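Local coordinates for D-isomer specific 2-hydroxyacid dehydrogenase family protein (Aeromonas salmonicida subsp. salmonicida, PDB 3HG7), which probably acts as an NAD-dependent oxidoreductase of the D-isomer specific 2-hydroxyacid dehydrogenase family, although its own substrate is not established, at residues L10-D14 with R57-L61; W70-A76 with Y90-V95; N94-I98 with D288-I292; M103-F108 with H154-G159. The protein carries 1 engineered substitution. One frame throughout, in Å; residues are numbered along the deposited sequence. Where two conformers were deposited one is given.

Interaction 1 (L10-D14 with R57-L61)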
loop_
_atom_site.group_PDB
_atom_site.type_symbol
_atom_site.label_atom_id
_atom_site.label_comp_id
_atom_site.label_asym_id
_atom_site.label_seq_id
_atom_site.Cartn_x
_atom_site.Cartn_y
_atom_site.Cartn_z
ATOM N N LEU A 10 17.605 2.317 -15.565
ATOM C CA LEU A 10 16.266 2.756 -15.148
ATOM C C LEU A 10 15.254 1.985 -15.986
ATOM O O LEU A 10 15.317 2.035 -17.208
ATOM C CB LEU A 10 16.095 4.255 -15.423
ATOM C CG LEU A 10 17.065 5.145 -14.629
ATOM C CD1 LEU A 10 16.872 6.567 -15.030
ATOM C CD2 LEU A 10 16.756 4.981 -13.134
ATOM N N LEU A 11 14.400 1.223 -15.310
ATOM C CA LEU A 11 13.390 0.379 -15.943
ATOM C C LEU A 11 12.046 0.624 -15.201
ATOM O O LEU A 11 11.439 -0.300 -14.586
ATOM C CB LEU A 11 13.825 -1.070 -15.854
ATOM C CG LEU A 11 12.975 -2.187 -16.427
ATOM C CD1 LEU A 11 12.809 -2.002 -17.921
ATOM C CD2 LEU A 11 13.689 -3.498 -16.132
ATOM N N SER A 12 11.602 1.884 -15.279
ATOM C CA SER A 12 10.399 2.361 -14.599
ATOM C C SER A 12 9.440 3.101 -15.545
ATOM O O SER A 12 9.873 3.757 -16.479
ATOM C CB SER A 12 10.780 3.326 -13.479
ATOM O OG SER A 12 9.612 3.888 -12.891
ATOM N N GLN A 13 8.140 3.042 -15.240
ATOM C CA GLN A 13 7.172 3.821 -16.028
ATOM C C GLN A 13 7.450 5.306 -15.808
ATOM O O GLN A 13 7.094 6.126 -16.631
ATOM C CB GLN A 13 5.732 3.462 -15.670
ATOM C CG GLN A 13 5.332 3.713 -14.236
ATOM C CD GLN A 13 3.891 3.284 -13.984
ATOM O OE1 GLN A 13 3.016 4.115 -13.783
ATOM N NE2 GLN A 13 3.638 1.969 -14.037
ATOM N N ASP A 14 8.156 5.631 -14.714
ATOM C CA ASP A 14 8.567 7.000 -14.437
ATOM C C ASP A 14 10.002 7.343 -14.858
ATOM O O ASP A 14 10.598 8.300 -14.335
ATOM C CB ASP A 14 8.377 7.278 -12.934
ATOM C CG ASP A 14 6.914 7.301 -12.516
ATOM O OD1 ASP A 14 6.058 7.840 -13.273
ATOM O OD2 ASP A 14 6.606 6.764 -11.425
ATOM N N ARG A 57 8.546 -5.206 -14.013
ATOM C CA ARG A 57 9.340 -4.972 -15.199
ATOM C C ARG A 57 10.701 -5.608 -15.183
ATOM O O ARG A 57 11.194 -6.049 -16.232
ATOM C CB ARG A 57 9.407 -3.511 -15.558
ATOM C CG ARG A 57 8.254 -3.238 -16.468
ATOM C CD ARG A 57 8.223 -1.873 -16.911
ATOM N NE ARG A 57 9.283 -1.588 -17.860
ATOM C CZ ARG A 57 9.445 -0.363 -18.313
ATOM N NH1 ARG A 57 8.579 0.542 -17.885
ATOM N NH2 ARG A 57 10.430 -0.044 -19.126
ATOM N N ALA A 58 11.291 -5.683 -14.019
ATOM C CA ALA A 58 12.615 -6.304 -13.899
ATOM C C ALA A 58 12.552 -7.820 -13.993
ATOM O O ALA A 58 13.463 -8.449 -14.531
ATOM C CB ALA A 58 13.236 -5.886 -12.587
ATOM N N LYS A 59 11.494 -8.409 -13.440
ATOM C CA LYS A 59 11.406 -9.868 -13.271
ATOM C C LYS A 59 11.766 -10.742 -14.483
ATOM O O LYS A 59 12.551 -11.690 -14.316
ATOM C CB LYS A 59 10.059 -10.304 -12.648
ATOM C CG LYS A 59 9.995 -11.814 -12.333
ATOM C CD LYS A 59 8.690 -12.238 -11.651
ATOM C CE LYS A 59 8.824 -13.648 -11.084
ATOM N NZ LYS A 59 7.711 -13.958 -10.111
ATOM N N PRO A 60 11.224 -10.430 -15.694
ATOM C CA PRO A 60 11.578 -11.195 -16.904
ATOM C C PRO A 60 13.010 -10.968 -17.407
ATOM O O PRO A 60 13.487 -11.716 -18.259
ATOM C CB PRO A 60 10.587 -10.674 -17.961
ATOM C CG PRO A 60 10.079 -9.378 -17.423
ATOM C CD PRO A 60 10.070 -9.547 -15.950
ATOM N N LEU A 61 13.682 -9.943 -16.897
ATOM C CA LEU A 61 15.035 -9.610 -17.349
ATOM C C LEU A 61 16.087 -10.077 -16.334
ATOM O O LEU A 61 17.286 -10.095 -16.642
ATOM C CB LEU A 61 15.139 -8.090 -17.578
ATOM C CG LEU A 61 14.326 -7.545 -18.767
ATOM C CD1 LEU A 61 13.990 -6.087 -18.657
ATOM C CD2 LEU A 61 15.129 -7.766 -20.020
HETATM O O HOH W 1 9.431 2.755 -18.970
#

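Interaction 2 (W70-A76 with Y90-V95)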
loop_
_atom_site.group_PDB
_atom_site.type_symbol
_atom_site.label_atom_id
_atom_site.label_comp_id
_atom_site.label_asym_id
_atom_site.label_seq_id
_atom_site.Cartn_x
_atom_site.Cartn_y
_atom_site.Cartn_z
ATOM N N TRP A 70 22.860 -4.323 -6.721
ATOM C CA TRP A 70 21.780 -3.662 -5.963
ATOM C C TRP A 70 20.606 -3.210 -6.863
ATOM O O TRP A 70 20.771 -2.511 -7.865
ATOM C CB TRP A 70 22.329 -2.503 -5.135
ATOM C CG TRP A 70 21.290 -1.633 -4.531
ATOM C CD1 TRP A 70 20.132 -2.022 -3.894
ATOM C CD2 TRP A 70 21.288 -0.209 -4.533
ATOM N NE1 TRP A 70 19.429 -0.922 -3.510
ATOM C CE2 TRP A 70 20.106 0.206 -3.903
ATOM C CE3 TRP A 70 22.164 0.760 -5.040
ATOM C CZ2 TRP A 70 19.765 1.563 -3.754
ATOM C CZ3 TRP A 70 21.839 2.101 -4.885
ATOM C CH2 TRP A 70 20.649 2.491 -4.234
ATOM N N PHE A 71 19.418 -3.654 -6.473
ATOM C CA PHE A 71 18.149 -3.322 -7.166
ATOM C C PHE A 71 17.301 -2.551 -6.165
ATOM O O PHE A 71 16.918 -3.069 -5.113
ATOM C CB PHE A 71 17.473 -4.641 -7.543
ATOM C CG PHE A 71 16.134 -4.512 -8.242
ATOM C CD1 PHE A 71 15.519 -3.293 -8.449
ATOM C CD2 PHE A 71 15.468 -5.668 -8.611
ATOM C CE1 PHE A 71 14.224 -3.220 -9.067
ATOM C CE2 PHE A 71 14.205 -5.608 -9.220
ATOM C CZ PHE A 71 13.595 -4.369 -9.427
ATOM N N GLN A 72 17.057 -1.292 -6.479
ATOM C CA GLN A 72 16.103 -0.467 -5.746
ATOM C C GLN A 72 14.749 -0.573 -6.457
ATOM O O GLN A 72 14.596 -0.059 -7.590
ATOM C CB GLN A 72 16.535 0.991 -5.741
ATOM C CG GLN A 72 15.503 1.951 -5.079
ATOM C CD GLN A 72 15.353 1.701 -3.599
ATOM O OE1 GLN A 72 16.338 1.768 -2.830
ATOM N NE2 GLN A 72 14.120 1.391 -3.175
ATOM N N SER A 73 13.807 -1.247 -5.808
ATOM C CA SER A 73 12.399 -1.279 -6.273
ATOM C C SER A 73 11.734 0.084 -6.073
ATOM O O SER A 73 12.000 0.777 -5.102
ATOM C CB SER A 73 11.591 -2.360 -5.546
ATOM O OG SER A 73 10.192 -2.237 -5.848
ATOM N N THR A 74 10.868 0.477 -7.010
ATOM C CA THR A 74 10.153 1.753 -6.888
ATOM C C THR A 74 8.860 1.521 -6.147
ATOM O O THR A 74 8.115 2.466 -5.857
ATOM C CB THR A 74 9.782 2.340 -8.310
ATOM O OG1 THR A 74 9.074 1.345 -9.061
ATOM C CG2 THR A 74 11.004 2.735 -9.059
ATOM N N TYR A 75 8.577 0.264 -5.845
ATOM C CA TYR A 75 7.336 -0.095 -5.161
ATOM C C TYR A 75 7.644 -0.683 -3.802
ATOM O O TYR A 75 8.698 -1.303 -3.561
ATOM C CB TYR A 75 6.572 -1.167 -5.942
ATOM C CG TYR A 75 5.830 -0.735 -7.155
ATOM C CD1 TYR A 75 5.646 0.613 -7.447
ATOM C CD2 TYR A 75 5.265 -1.692 -8.010
ATOM C CE1 TYR A 75 4.906 1.008 -8.567
ATOM C CE2 TYR A 75 4.531 -1.300 -9.131
ATOM C CZ TYR A 75 4.363 0.047 -9.393
ATOM O OH TYR A 75 3.636 0.465 -10.476
ATOM N N ALA A 76 6.686 -0.540 -2.894
ATOM C CA ALA A 76 6.801 -1.202 -1.615
ATOM C C ALA A 76 6.709 -2.717 -1.784
ATOM O O ALA A 76 7.426 -3.460 -1.133
ATOM C CB ALA A 76 5.662 -0.705 -0.666
ATOM N N TYR A 90 22.052 -10.653 -5.141
ATOM C CA TYR A 90 22.094 -9.196 -5.160
ATOM C C TYR A 90 21.311 -8.634 -3.955
ATOM O O TYR A 90 20.559 -9.365 -3.276
ATOM C CB TYR A 90 21.522 -8.642 -6.493
ATOM C CG TYR A 90 20.020 -8.833 -6.634
ATOM C CD1 TYR A 90 19.494 -10.009 -7.155
ATOM C CD2 TYR A 90 19.134 -7.853 -6.180
ATOM C CE1 TYR A 90 18.118 -10.206 -7.249
ATOM C CE2 TYR A 90 17.751 -8.020 -6.284
ATOM C CZ TYR A 90 17.255 -9.209 -6.826
ATOM O OH TYR A 90 15.884 -9.390 -6.921
ATOM N N GLN A 91 21.469 -7.343 -3.693
ATOM C CA GLN A 91 20.740 -6.694 -2.616
ATOM C C GLN A 91 19.476 -6.092 -3.191
ATOM O O GLN A 91 19.544 -5.264 -4.094
ATOM C CB GLN A 91 21.546 -5.570 -1.983
ATOM C CG GLN A 91 22.877 -6.009 -1.381
ATOM C CD GLN A 91 23.322 -5.062 -0.303
ATOM O OE1 GLN A 91 22.733 -5.016 0.777
ATOM N NE2 GLN A 91 24.328 -4.259 -0.606
ATOM N N LEU A 92 18.337 -6.496 -2.656
ATOM C CA LEU A 92 17.063 -5.862 -3.042
ATOM C C LEU A 92 16.603 -4.913 -1.934
ATOM O O LEU A 92 16.562 -5.312 -0.758
ATOM C CB LEU A 92 15.995 -6.934 -3.278
ATOM C CG LEU A 92 14.562 -6.455 -3.571
ATOM C CD1 LEU A 92 14.442 -5.663 -4.902
ATOM C CD2 LEU A 92 13.713 -7.710 -3.573
ATOM N N THR A 93 16.264 -3.670 -2.299
ATOM C CA THR A 93 15.581 -2.756 -1.370
ATOM C C THR A 93 14.237 -2.310 -1.927
ATOM O O THR A 93 14.054 -2.205 -3.137
ATOM C CB THR A 93 16.413 -1.506 -1.070
ATOM O OG1 THR A 93 16.728 -0.876 -2.302
ATOM C CG2 THR A 93 17.727 -1.868 -0.336
ATOM N N ASN A 94 13.290 -2.041 -1.043
ATOM C CA ASN A 94 12.018 -1.523 -1.505
ATOM C C ASN A 94 11.884 -0.090 -1.053
ATOM O O ASN A 94 12.878 0.507 -0.609
ATOM C CB ASN A 94 10.884 -2.414 -1.021
ATOM C CG ASN A 94 10.621 -2.271 0.466
ATOM O OD1 ASN A 94 11.516 -1.913 1.241
ATOM N ND2 ASN A 94 9.385 -2.563 0.880
ATOM N N VAL A 95 10.664 0.456 -1.149
ATOM C CA VAL A 95 10.362 1.818 -0.764
ATOM C C VAL A 95 9.531 1.749 0.524
ATOM O O VAL A 95 8.503 1.059 0.572
ATOM C CB VAL A 95 9.576 2.580 -1.943
ATOM C CG1 VAL A 95 9.040 3.899 -1.446
ATOM C CG2 VAL A 95 10.505 2.834 -3.102
#

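Interaction 3 (N94-I98 with D288-I292)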
loop_
_atom_site.group_PDB
_atom_site.type_symbol
_atom_site.label_atom_id
_atom_site.label_comp_id
_atom_site.label_asym_id
_atom_site.label_seq_id
_atom_site.Cartn_x
_atom_site.Cartn_y
_atom_site.Cartn_z
ATOM N N ASN A 94 13.290 -2.041 -1.043
ATOM C CA ASN A 94 12.018 -1.523 -1.505
ATOM C C ASN A 94 11.884 -0.090 -1.053
ATOM O O ASN A 94 12.878 0.507 -0.609
ATOM C CB ASN A 94 10.884 -2.414 -1.021
ATOM C CG ASN A 94 10.621 -2.271 0.466
ATOM O OD1 ASN A 94 11.516 -1.913 1.241
ATOM N ND2 ASN A 94 9.385 -2.563 0.880
ATOM N N VAL A 95 10.664 0.456 -1.149
ATOM C CA VAL A 95 10.362 1.818 -0.764
ATOM C C VAL A 95 9.531 1.749 0.524
ATOM O O VAL A 95 8.503 1.059 0.572
ATOM C CB VAL A 95 9.576 2.580 -1.943
ATOM C CG1 VAL A 95 9.040 3.899 -1.446
ATOM C CG2 VAL A 95 10.505 2.834 -3.102
ATOM N N ARG A 96 10.020 2.380 1.591
ATOM C CA ARG A 96 9.231 2.467 2.815
ATOM C C ARG A 96 9.263 3.842 3.468
ATOM O O ARG A 96 10.140 4.646 3.188
ATOM C CB ARG A 96 9.606 1.347 3.787
ATOM C CG ARG A 96 11.016 1.397 4.340
ATOM C CD ARG A 96 10.968 0.847 5.755
ATOM N NE ARG A 96 12.089 1.259 6.607
ATOM C CZ ARG A 96 12.248 2.476 7.134
ATOM N NH1 ARG A 96 11.378 3.454 6.886
ATOM N NH2 ARG A 96 13.314 2.717 7.897
ATOM N N GLY A 97 8.283 4.121 4.339
ATOM C CA GLY A 97 8.328 5.330 5.134
ATOM C C GLY A 97 7.819 6.613 4.489
ATOM O O GLY A 97 7.792 7.667 5.146
ATOM N N ILE A 98 7.380 6.544 3.231
ATOM C CA ILE A 98 6.971 7.763 2.552
ATOM C C ILE A 98 5.465 7.796 2.233
ATOM O O ILE A 98 5.031 8.661 1.488
ATOM C CB ILE A 98 7.784 7.996 1.258
ATOM C CG1 ILE A 98 7.632 6.805 0.291
ATOM C CG2 ILE A 98 9.294 8.250 1.608
ATOM C CD1 ILE A 98 8.147 7.035 -1.147
ATOM N N ASP A 288 10.185 11.504 -4.151
ATOM C CA ASP A 288 10.506 10.861 -2.876
ATOM C C ASP A 288 11.288 9.568 -3.023
ATOM O O ASP A 288 12.152 9.265 -2.197
ATOM C CB ASP A 288 9.254 10.609 -2.067
ATOM C CG ASP A 288 8.663 11.893 -1.514
ATOM O OD1 ASP A 288 9.326 12.953 -1.548
ATOM O OD2 ASP A 288 7.539 11.839 -1.027
ATOM N N VAL A 289 10.982 8.818 -4.074
ATOM C CA VAL A 289 11.708 7.575 -4.342
ATOM C C VAL A 289 13.170 7.902 -4.734
ATOM O O VAL A 289 14.088 7.207 -4.322
ATOM C CB VAL A 289 11.013 6.721 -5.439
ATOM C CG1 VAL A 289 11.851 5.468 -5.779
ATOM C CG2 VAL A 289 9.617 6.294 -5.008
ATOM N N ALA A 290 13.388 8.966 -5.506
ATOM C CA ALA A 290 14.749 9.321 -5.919
ATOM C C ALA A 290 15.602 9.694 -4.723
ATOM O O ALA A 290 16.798 9.401 -4.684
ATOM C CB ALA A 290 14.733 10.440 -6.924
ATOM N N GLN A 291 14.980 10.347 -3.740
ATOM C CA GLN A 291 15.634 10.692 -2.495
ATOM C C GLN A 291 16.062 9.424 -1.751
ATOM O O GLN A 291 17.173 9.371 -1.230
ATOM C CB GLN A 291 14.673 11.547 -1.639
ATOM C CG GLN A 291 15.296 12.223 -0.428
ATOM C CD GLN A 291 14.283 13.085 0.355
ATOM O OE1 GLN A 291 14.642 13.725 1.348
ATOM N NE2 GLN A 291 13.033 13.106 -0.098
ATOM N N ILE A 292 15.203 8.400 -1.735
ATOM C CA ILE A 292 15.540 7.089 -1.137
ATOM C C ILE A 292 16.709 6.443 -1.878
ATOM O O ILE A 292 17.646 5.926 -1.251
ATOM C CB ILE A 292 14.327 6.138 -1.107
ATOM C CG1 ILE A 292 13.303 6.633 -0.069
ATOM C CG2 ILE A 292 14.727 4.708 -0.761
ATOM C CD1 ILE A 292 11.949 5.890 -0.148
#

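Interaction 4 (M103-F108 with H154-G159)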
loop_
_atom_site.group_PDB
_atom_site.type_symbol
_atom_site.label_atom_id
_atom_site.label_comp_id
_atom_site.label_asym_id
_atom_site.label_seq_id
_atom_site.Cartn_x
_atom_site.Cartn_y
_atom_site.Cartn_z
ATOM N N MET A 103 -1.668 7.842 2.510
ATOM C CA MET A 103 -2.690 6.944 3.027
ATOM C C MET A 103 -3.736 7.650 3.892
ATOM O O MET A 103 -4.884 7.316 3.783
ATOM C CB MET A 103 -2.114 5.724 3.751
ATOM C CG MET A 103 -1.816 4.610 2.768
ATOM S SD MET A 103 -3.247 3.901 1.926
ATOM C CE MET A 103 -2.304 2.518 1.292
ATOM N N SER A 104 -3.339 8.622 4.718
ATOM C CA SER A 104 -4.345 9.464 5.444
ATOM C C SER A 104 -5.345 10.153 4.483
ATOM O O SER A 104 -6.555 10.189 4.737
ATOM C CB SER A 104 -3.641 10.514 6.280
ATOM O OG SER A 104 -3.217 9.938 7.497
ATOM N N GLU A 105 -4.825 10.714 3.394
ATOM C CA GLU A 105 -5.650 11.375 2.377
ATOM C C GLU A 105 -6.657 10.421 1.735
ATOM O O GLU A 105 -7.812 10.765 1.537
ATOM C CB GLU A 105 -4.755 12.000 1.307
ATOM C CG GLU A 105 -3.857 13.142 1.815
ATOM C CD GLU A 105 -2.863 13.592 0.749
ATOM O OE1 GLU A 105 -2.919 13.060 -0.389
ATOM O OE2 GLU A 105 -2.036 14.490 1.034
ATOM N N TYR A 106 -6.196 9.220 1.399
ATOM C CA TYR A 106 -7.042 8.220 0.755
ATOM C C TYR A 106 -8.118 7.755 1.719
ATOM O O TYR A 106 -9.317 7.707 1.374
ATOM C CB TYR A 106 -6.184 7.008 0.337
ATOM C CG TYR A 106 -6.989 5.854 -0.199
ATOM C CD1 TYR A 106 -7.262 5.756 -1.563
ATOM C CD2 TYR A 106 -7.426 4.834 0.658
ATOM C CE1 TYR A 106 -7.976 4.690 -2.068
ATOM C CE2 TYR A 106 -8.152 3.766 0.185
ATOM C CZ TYR A 106 -8.422 3.710 -1.179
ATOM O OH TYR A 106 -9.126 2.677 -1.682
ATOM N N VAL A 107 -7.700 7.424 2.934
ATOM C CA VAL A 107 -8.604 6.824 3.884
ATOM C C VAL A 107 -9.652 7.876 4.270
ATOM O O VAL A 107 -10.835 7.588 4.216
ATOM C CB VAL A 107 -7.858 6.307 5.145
ATOM C CG1 VAL A 107 -8.845 6.032 6.303
ATOM C CG2 VAL A 107 -7.054 5.009 4.790
ATOM N N PHE A 108 -9.205 9.088 4.608
ATOM C CA PHE A 108 -10.173 10.112 5.074
ATOM C C PHE A 108 -10.979 10.743 3.921
ATOM O O PHE A 108 -12.102 11.141 4.124
ATOM C CB PHE A 108 -9.503 11.132 5.989
ATOM C CG PHE A 108 -9.301 10.621 7.378
ATOM C CD1 PHE A 108 -10.177 10.988 8.393
ATOM C CD2 PHE A 108 -8.276 9.741 7.666
ATOM C CE1 PHE A 108 -10.013 10.482 9.697
ATOM C CE2 PHE A 108 -8.088 9.237 8.951
ATOM C CZ PHE A 108 -8.970 9.616 9.972
ATOM N N HIS A 154 0.412 7.452 10.813
ATOM C CA HIS A 154 -0.080 8.697 10.203
ATOM C C HIS A 154 -1.621 8.750 10.171
ATOM O O HIS A 154 -2.228 9.785 10.518
ATOM C CB HIS A 154 0.527 8.971 8.827
ATOM C CG HIS A 154 0.487 10.420 8.446
ATOM N ND1 HIS A 154 -0.655 11.034 7.975
ATOM C CD2 HIS A 154 1.444 11.381 8.483
ATOM C CE1 HIS A 154 -0.399 12.308 7.733
ATOM N NE2 HIS A 154 0.867 12.546 8.038
ATOM N N ILE A 155 -2.238 7.619 9.824
ATOM C CA ILE A 155 -3.705 7.526 9.782
ATOM C C ILE A 155 -4.240 7.741 11.182
ATOM O O ILE A 155 -5.351 8.281 11.373
ATOM C CB ILE A 155 -4.170 6.146 9.256
ATOM C CG1 ILE A 155 -3.691 5.917 7.805
ATOM C CG2 ILE A 155 -5.686 6.019 9.278
ATOM C CD1 ILE A 155 -3.712 4.481 7.429
ATOM N N ALA A 156 -3.463 7.308 12.169
ATOM C CA ALA A 156 -3.809 7.527 13.580
ATOM C C ALA A 156 -3.849 9.010 13.952
ATOM O O ALA A 156 -4.857 9.493 14.525
ATOM C CB ALA A 156 -2.856 6.762 14.475
ATOM N N HIS A 157 -2.785 9.745 13.629
ATOM C CA HIS A 157 -2.767 11.188 13.917
ATOM C C HIS A 157 -3.920 11.924 13.236
ATOM O O HIS A 157 -4.496 12.858 13.810
ATOM C CB HIS A 157 -1.433 11.819 13.526
ATOM C CG HIS A 157 -0.323 11.508 14.488
ATOM N ND1 HIS A 157 0.533 10.439 14.319
ATOM C CD2 HIS A 157 0.033 12.094 15.658
ATOM C CE1 HIS A 157 1.395 10.404 15.323
ATOM N NE2 HIS A 157 1.110 11.395 16.149
ATOM N N THR A 158 -4.243 11.514 12.004
ATOM C CA THR A 158 -5.374 12.110 11.294
ATOM C C THR A 158 -6.702 11.807 11.976
ATOM O O THR A 158 -7.532 12.701 12.111
ATOM C CB THR A 158 -5.406 11.718 9.804
ATOM O OG1 THR A 158 -4.082 11.837 9.275
ATOM C CG2 THR A 158 -6.371 12.637 9.021
ATOM N N GLY A 159 -6.917 10.568 12.419
ATOM C CA GLY A 159 -8.151 10.274 13.169
ATOM C C GLY A 159 -8.278 11.104 14.441
ATOM O O GLY A 159 -9.338 11.685 14.711
#

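Interaction 1 (L10-D14 with R57-L61)
A largely apolar contact joins Leu11, at the end of the first strand 6-11, to Ala58 and Leu61, in and after the short helix 55-58, with Arg57 lying alongside the same leucine. Leu11 CD2 is the branch that does the apolar work: it lies 3.6 Å from CD1 of Leu61 and 3.7 Å from CA of Ala58, touching a side chain and the backbone at once. With its CG trans to the backbone N (chi1 180°), Leu11 extends into the corner between the two segments, and Ala41 of helix 38-44 meets both leucines there. CB of Arg57 packs 3.9 Å from Leu11 CG.

Strand 6-11 stands next to strand 50-53 in a five-stranded parallel sheet of order 2-1-3-4-5, the flavodoxin-like arrangement of the family's first domain. The contact lies at the C-terminal ends of its strands, where they run out into loops. Past strand 6-11 the chain makes an ST turn, the amide of Asp14 donating to Ser12 OG over 2.9 Å, while Glu54 holds the same hydroxyl from beside helix 55-58.

Arg57 was modelled in two conformers. In one of them its guanidinium lies with a face over the Leu11-Ser12 peptide, and NH1 reaches Ser12 O through a water that donates to that carbonyl over 2.7 Å. Both the stacking and the water bridge hold for this conformer alone and are therefore tentative.

Interaction 2 (W70-A76 with Y90-V95)
Thr93 holds OG1 between its backbone N and carbonyl carbon (chi1 56°), while Trp70 swings its indole away from its own N (chi1 170°), and the two meet across a pair of parallel strands. NE1 of Trp70 donates to Thr93 OG1 over 3.0 Å in a nearly straight bond within the ring plane. The threonine hydroxyl in turn donates to Gln72 OE1 at 2.7 Å, approaching from above the carbonyl plane of the amide. Bent at chi2, Gln72 sends NE2 over to Asn94 O (3.0 Å) and back to Ser73 O, both of them close to its amide plane.

Strands 70-73 and 91-93 run 14° from parallel at the border of the five-stranded sheet. Phe71 is the central backbone link: its N donates to Gln91 O and its O accepts from Thr93 N, after which Ser73 N donates to Thr93 O over 2.8 Å. On the face carrying Phe71, Leu92 CD1 lies over the phenyl ring, 4.1 Å from its centroid, a CH-pi contact, while Tyr90 CE2 meets Phe71 CB at 3.6 Å. Beyond the strands, Asn94 ND2 reaches Ala76 O at 2.9 Å in the carbonyl plane.

Thr93 OG1 thus both accepts and donates, and Gln72 OE1 has a second donor in Asn296. This buried polar relay satisfies the groups beneath helix 286-301 and fixes the rotation of both the indole and the Gln72 amide.

Interaction 3 (N94-I98 with D288-I292)
Ile292 CD1 fits between Val95 and Ile98, touching CG1 of Val95 at 3.8 Å and CG2 of Ile98 at 4.0 Å. The two isoleucines reach toward each other tip to tip, whereas Val95 lies across the Ile292 side chain at about a right angle. A turn earlier on helix 286-301, Val289 also meets Val95 crosswise, its CG1 lying 4.0 Å from Val95 CG2. One methyl of the valine therefore serves Ile292 and the other Val289.

Ile98 carries CG1 between its backbone N and carbonyl carbon (chi1 58°), a setting that sends CD1 toward the helix. That methyl packs 3.9 Å from CB of Asp288, the two side chains sliding past each other in opposite directions, and also brushes Val289 CG2. No hydrogen bond joins the two segments: methyl groups carry the contact. Gln72 of strand 70-73 touches both Val95 and Ile292, so the methyl cluster borders on the sheet.

Segment 94-98 is the loop by which the chain leaves strand 91-93 for helix 100-115, and helix 286-301 is the C-terminal helix that covers the first sheet, an arrangement consistent with the interdomain crossover region of D-2-hydroxyacid dehydrogenases.

Interaction 4 (M103-F108 with H154-G159)
Ser104 and Ile155 mark the closest passage of two helices that pack on the parallel sheet of the nucleotide-binding, Rossmann-type domain. Helix 150-161 follows strand 142-146 through a glycine-rich GxGxxG-like turn, consistent with the dinucleotide-binding fold, and its partner is helix 100-115; segments 103-108 and 154-159 of the two helices cross at -53°, their axes 9.1 Å apart. The backbones are close here, CA of Ser104 lying 4.8 Å from CA of Ile155, because the small serine side chain faces the other helix.

The polar interactions gather on one atom. Ser104 OG shares a hydrogen bond of 2.7 Å with Thr158 OG1 and another of 2.8 Å with His154 ND1; in each, either partner could be the donor. The hydroxyl meets the imidazole at its edge, in the ring plane. Two bonds thus grip a buried serine oxygen, and both partners, one turn apart on helix 150-161, are tied to the same point.

The apolar interactions flank this centre. Ile155 acts as a knob in a hole formed by Met103, Ser104, Val107 and Phe108: CD1 comes to 4.2 Å from Met103 CB, and CG2 to 4.0 Å from Phe108 CE2. Beneath it, Leu143, Ile145 and Val199 of the sheet also touch Ile155.

The aromatic interactions belong to Phe108. The torsion of Thr158 (chi1 -45°) gives its two branches separate tasks, OG1 to Ser104 and CG2 to the phenyl ring. That methyl stands over the ring face in a CH-pi contact, 3.8 Å from the centroid, while Phe108 CZ approaches Gly159 N obliquely at 3.3 Å.

How the interactions relate
Interactions 1 to 3 belong to the flavodoxin-like domain, and interaction 4 to the nucleotide-binding domain on the opposite side of the chain's centre from 1 and 2. Interactions 1 and 2, with centres 12 Å apart, reach the same five-stranded sheet and touch where Ala58 packs on Phe71. Interaction 3 lies about 10 Å from interaction 2 between centres and shares Asn94 and Val95 with it, adding the C-terminal helix 286-301. Along the chain, interaction 4 is nested within the loop that interaction 3 closes, so the second domain is inserted between strand 91-93 and the returning helix, and residues distant in sequence complete the first domain.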